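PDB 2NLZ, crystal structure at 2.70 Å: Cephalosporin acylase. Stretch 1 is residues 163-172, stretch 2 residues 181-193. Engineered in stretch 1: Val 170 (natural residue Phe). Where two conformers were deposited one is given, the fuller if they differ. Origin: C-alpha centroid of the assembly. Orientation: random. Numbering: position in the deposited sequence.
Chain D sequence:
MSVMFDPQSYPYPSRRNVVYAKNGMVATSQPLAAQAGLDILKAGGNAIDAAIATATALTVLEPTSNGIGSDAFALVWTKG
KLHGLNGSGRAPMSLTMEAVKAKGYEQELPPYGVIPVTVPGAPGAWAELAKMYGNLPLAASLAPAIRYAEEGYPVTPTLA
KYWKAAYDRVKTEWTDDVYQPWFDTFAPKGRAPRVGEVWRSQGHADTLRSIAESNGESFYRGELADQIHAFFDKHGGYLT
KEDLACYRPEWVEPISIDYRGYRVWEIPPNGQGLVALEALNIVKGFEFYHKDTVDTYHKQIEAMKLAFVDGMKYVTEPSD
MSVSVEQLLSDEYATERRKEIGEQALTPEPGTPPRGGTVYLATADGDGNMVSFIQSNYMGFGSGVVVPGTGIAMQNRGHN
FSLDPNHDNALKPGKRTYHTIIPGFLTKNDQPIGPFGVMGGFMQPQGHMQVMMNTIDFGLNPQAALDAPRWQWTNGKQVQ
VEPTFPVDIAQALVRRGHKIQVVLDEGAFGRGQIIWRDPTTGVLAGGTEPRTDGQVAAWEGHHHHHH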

# COMPACT_ATOMS: atom_id res chain seq x y z
N TRP D 163 13.93 -13.46 24.31
CA TRP D 163 14.27 -14.18 25.52
C TRP D 163 14.04 -15.68 25.31
O TRP D 163 14.84 -16.50 25.74
CB TRP D 163 13.43 -13.65 26.69
CG TRP D 163 14.02 -13.82 28.07
CD1 TRP D 163 14.70 -14.90 28.57
CD2 TRP D 163 13.94 -12.88 29.14
NE1 TRP D 163 15.05 -14.68 29.88
CE2 TRP D 163 14.60 -13.45 30.25
CE3 TRP D 163 13.38 -11.60 29.27
CZ2 TRP D 163 14.72 -12.78 31.47
CZ3 TRP D 163 13.49 -10.95 30.48
CH2 TRP D 163 14.16 -11.53 31.56
N LYS D 164 12.94 -16.03 24.64
CA LYS D 164 12.65 -17.43 24.34
C LYS D 164 13.63 -17.99 23.35
O LYS D 164 14.05 -19.13 23.50
CB LYS D 164 11.23 -17.62 23.81
CG LYS D 164 10.21 -17.96 24.88
CD LYS D 164 9.15 -18.90 24.31
CE LYS D 164 9.77 -20.23 23.92
NZ LYS D 164 8.97 -20.89 22.86
N ALA D 165 13.98 -17.19 22.34
CA ALA D 165 14.96 -17.59 21.32
C ALA D 165 16.31 -17.87 21.95
O ALA D 165 16.99 -18.83 21.58
CB ALA D 165 15.09 -16.51 20.25
N ALA D 166 16.69 -17.03 22.91
CA ALA D 166 17.93 -17.20 23.64
C ALA D 166 17.89 -18.43 24.52
O ALA D 166 18.91 -19.07 24.72
CB ALA D 166 18.25 -15.97 24.47
N TYR D 167 16.72 -18.76 25.06
CA TYR D 167 16.57 -19.98 25.84
C TYR D 167 16.61 -21.24 24.96
O TYR D 167 17.42 -22.14 25.21
CB TYR D 167 15.28 -19.96 26.69
CG TYR D 167 15.10 -21.21 27.52
CD1 TYR D 167 14.19 -22.20 27.15
CD2 TYR D 167 15.85 -21.41 28.68
CE1 TYR D 167 14.04 -23.37 27.91
CE2 TYR D 167 15.69 -22.57 29.44
CZ TYR D 167 14.79 -23.54 29.05
OH TYR D 167 14.64 -24.68 29.81
N ASP D 168 15.76 -21.28 23.93
CA ASP D 168 15.57 -22.46 23.07
C ASP D 168 16.83 -22.90 22.34
O ASP D 168 17.10 -24.10 22.21
CB ASP D 168 14.45 -22.23 22.05
CG ASP D 168 13.06 -22.35 22.65
OD1 ASP D 168 12.91 -22.94 23.74
OD2 ASP D 168 12.10 -21.85 22.02
N ARG D 169 17.60 -21.93 21.85
CA ARG D 169 18.84 -22.22 21.15
C ARG D 169 19.91 -22.70 22.13
O ARG D 169 20.75 -23.55 21.81
CB ARG D 169 19.34 -20.97 20.40
CG ARG D 169 20.78 -21.08 19.92
CD ARG D 169 20.98 -20.50 18.53
NE ARG D 169 21.67 -19.22 18.55
CZ ARG D 169 22.99 -19.09 18.61
NH1 ARG D 169 23.78 -20.15 18.68
NH2 ARG D 169 23.53 -17.88 18.62
N VAL D 170 19.83 -22.18 23.34
CA VAL D 170 20.93 -22.25 24.28
C VAL D 170 20.76 -23.35 25.36
O VAL D 170 21.74 -23.76 25.99
CB VAL D 170 21.15 -20.83 24.89
CG1 VAL D 170 21.48 -20.89 26.36
CG2 VAL D 170 22.14 -19.98 24.03
N LYS D 171 19.53 -23.83 25.57
CA LYS D 171 19.28 -24.95 26.48
C LYS D 171 20.05 -26.19 26.02
O LYS D 171 20.48 -27.01 26.84
CB LYS D 171 17.77 -25.25 26.59
CG LYS D 171 17.38 -26.55 27.32
CD LYS D 171 17.33 -26.40 28.85
CE LYS D 171 18.43 -27.17 29.57
NZ LYS D 171 18.40 -26.90 31.04
N THR D 172 20.23 -26.31 24.71
CA THR D 172 20.96 -27.43 24.12
C THR D 172 22.46 -27.15 23.96
O THR D 172 23.27 -28.06 24.10
CB THR D 172 20.37 -27.83 22.75
OG1 THR D 172 20.35 -26.69 21.88
CG2 THR D 172 18.94 -28.38 22.91
N PRO D 181 24.40 -20.22 36.18
CA PRO D 181 23.82 -19.02 36.78
C PRO D 181 22.96 -18.21 35.82
O PRO D 181 22.05 -17.51 36.27
CB PRO D 181 25.05 -18.22 37.21
CG PRO D 181 26.12 -19.22 37.35
CD PRO D 181 25.88 -20.16 36.23
N TRP D 182 23.24 -18.31 34.52
CA TRP D 182 22.39 -17.70 33.49
C TRP D 182 20.98 -18.28 33.51
O TRP D 182 20.00 -17.55 33.45
CB TRP D 182 23.00 -17.87 32.10
CG TRP D 182 22.28 -17.09 31.03
CD1 TRP D 182 22.63 -15.87 30.54
CD2 TRP D 182 21.09 -17.49 30.31
NE1 TRP D 182 21.74 -15.47 29.57
CE2 TRP D 182 20.79 -16.44 29.41
CE3 TRP D 182 20.26 -18.61 30.35
CZ2 TRP D 182 19.69 -16.49 28.56
CZ3 TRP D 182 19.17 -18.66 29.50
CH2 TRP D 182 18.89 -17.61 28.62
N PHE D 183 20.90 -19.61 33.58
CA PHE D 183 19.61 -20.27 33.69
C PHE D 183 18.93 -19.97 35.03
O PHE D 183 17.71 -19.88 35.09
CB PHE D 183 19.76 -21.78 33.51
CG PHE D 183 20.12 -22.19 32.10
CD1 PHE D 183 19.14 -22.29 31.12
CD2 PHE D 183 21.43 -22.49 31.76
CE1 PHE D 183 19.47 -22.66 29.83
CE2 PHE D 183 21.77 -22.86 30.47
CZ PHE D 183 20.78 -22.95 29.50
N ASP D 184 19.72 -19.81 36.09
CA ASP D 184 19.15 -19.50 37.40
C ASP D 184 18.59 -18.08 37.45
O ASP D 184 17.54 -17.84 38.07
CB ASP D 184 20.20 -19.70 38.50
CG ASP D 184 20.57 -21.15 38.70
OD1 ASP D 184 19.80 -22.05 38.30
OD2 ASP D 184 21.65 -21.40 39.27
N THR D 185 19.28 -17.15 36.78
CA THR D 185 18.92 -15.74 36.74
C THR D 185 17.84 -15.40 35.70
O THR D 185 16.87 -14.72 36.02
CB THR D 185 20.16 -14.88 36.44
OG1 THR D 185 21.17 -15.16 37.41
CG2 THR D 185 19.83 -13.39 36.44
N PHE D 186 18.01 -15.88 34.47
CA PHE D 186 17.15 -15.45 33.36
C PHE D 186 16.09 -16.46 32.95
O PHE D 186 15.18 -16.13 32.18
CB PHE D 186 18.00 -15.06 32.15
CG PHE D 186 18.93 -13.93 32.41
CD1 PHE D 186 18.43 -12.69 32.76
CD2 PHE D 186 20.29 -14.10 32.31
CE1 PHE D 186 19.28 -11.63 33.00
CE2 PHE D 186 21.16 -13.05 32.55
CZ PHE D 186 20.65 -11.81 32.90
N ALA D 187 16.21 -17.69 33.45
CA ALA D 187 15.17 -18.70 33.25
C ALA D 187 14.81 -19.40 34.56
O ALA D 187 15.00 -20.61 34.68
CB ALA D 187 15.62 -19.70 32.22
N PRO D 188 14.27 -18.65 35.54
CA PRO D 188 14.15 -19.22 36.88
C PRO D 188 13.07 -20.29 37.01
O PRO D 188 13.14 -21.12 37.91
CB PRO D 188 13.82 -18.01 37.76
CG PRO D 188 13.18 -17.05 36.86
CD PRO D 188 13.72 -17.28 35.48
N LYS D 189 12.10 -20.27 36.10
CA LYS D 189 11.03 -21.26 36.11
C LYS D 189 11.31 -22.42 35.16
O LYS D 189 10.40 -23.18 34.83
CB LYS D 189 9.69 -20.62 35.75
CG LYS D 189 8.82 -20.25 36.95
CD LYS D 189 8.77 -18.75 37.15
CE LYS D 189 7.57 -18.37 38.01
NZ LYS D 189 7.20 -16.95 37.80
N GLY D 190 12.56 -22.57 34.74
CA GLY D 190 12.93 -23.66 33.84
C GLY D 190 12.49 -23.43 32.40
O GLY D 190 12.43 -24.36 31.60
N ARG D 191 12.17 -22.18 32.10
CA ARG D 191 11.89 -21.72 30.74
C ARG D 191 12.06 -20.20 30.70
O ARG D 191 12.30 -19.57 31.74
CB ARG D 191 10.49 -22.17 30.28
CG ARG D 191 9.33 -21.21 30.53
CD ARG D 191 8.71 -21.38 31.89
NE ARG D 191 7.66 -20.39 32.10
CZ ARG D 191 6.63 -20.53 32.93
NH1 ARG D 191 5.75 -19.55 33.02
NH2 ARG D 191 6.48 -21.63 33.66
N ALA D 192 11.99 -19.62 29.51
CA ALA D 192 12.01 -18.17 29.38
C ALA D 192 10.62 -17.60 29.71
O ALA D 192 9.62 -18.22 29.36
CB ALA D 192 12.43 -17.77 27.98
N PRO D 193 10.57 -16.42 30.37
CA PRO D 193 9.32 -15.75 30.78
C PRO D 193 8.31 -15.61 29.65
O PRO D 193 8.67 -15.29 28.53
CB PRO D 193 9.80 -14.36 31.17
CG PRO D 193 11.20 -14.53 31.57
CD PRO D 193 11.76 -15.66 30.77

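The centre of this contact is built from aromatic rings, and Tyr 167 is its hub. With chi1 in the t well, its ring extends from the helix of stretch 1 into a pocket lined by the helix and following loop of stretch 2. Arg 191 CA lies over one face, 4.0 Å from the centroid of the Tyr 167 ring, a CH-pi contact made by backbone rather than by the arginine side chain, whose end leads away. Around the ring, Tyr 167 CE2 meets Phe 183 CE1 at 3.8 Å, Tyr 167 CD2 meets Ala 187 CB at 3.9 Å, and Trp 182 CZ3 approaches the edge.

Phe 183 points toward stretch 1 and reaches the next part of the helix, its CZ 3.8 Å from Val 170 CG1. Val 170 is an engineered residue, buried here, and it also touches the Trp 182 ring. The two helices run roughly antiparallel, at 153°, with axes no closer than 12.0 Å; large rings fill that wide gap. Where the Trp 182 ring comes up to the helix, Ala 166 offers only a methyl, with CB 4.4 Å from Trp 182 CZ2.

The loop packs more closely. Lys 164 CA and Ala 192 CA are 5.1 Å apart, and the small Ala 192 side chain fits this approach: its CB lies 3.5 Å from Trp 163 O and 3.8 Å from Tyr 167 CB. Pro 193 then covers the indole of Trp 163, its CD 3.6 Å from the centroid of the five-membered ring and nearly on the normal, a CH-pi contact.

Trp 163 also brings polarity into the buried region. Its NE1 donates a hydrogen bond to Phe 186 O at 2.7 Å, satisfying the indole nitrogen while the rest of the ring packs against apolar neighbours; Trp 163 CZ2 lies 3.9 Å from Phe 186 CD1.

At the margin, Tyr 167 OH sits 2.9 Å from Gly 190 O, so the phenol's polar end meets the turn from Ala 187 to Gly 190. The positive phi of Gly 190 favours glycine in that turn. Lys 171 lays its aliphatic chain beside Phe 183 and places NZ 4.8 Å from the centroid of the Phe 183 ring, over the face, as a cation-pi contact. Lys 164 instead sends NZ away to Asp 168 OD2, 3.4 Å distant, in a salt bridge within its own helix.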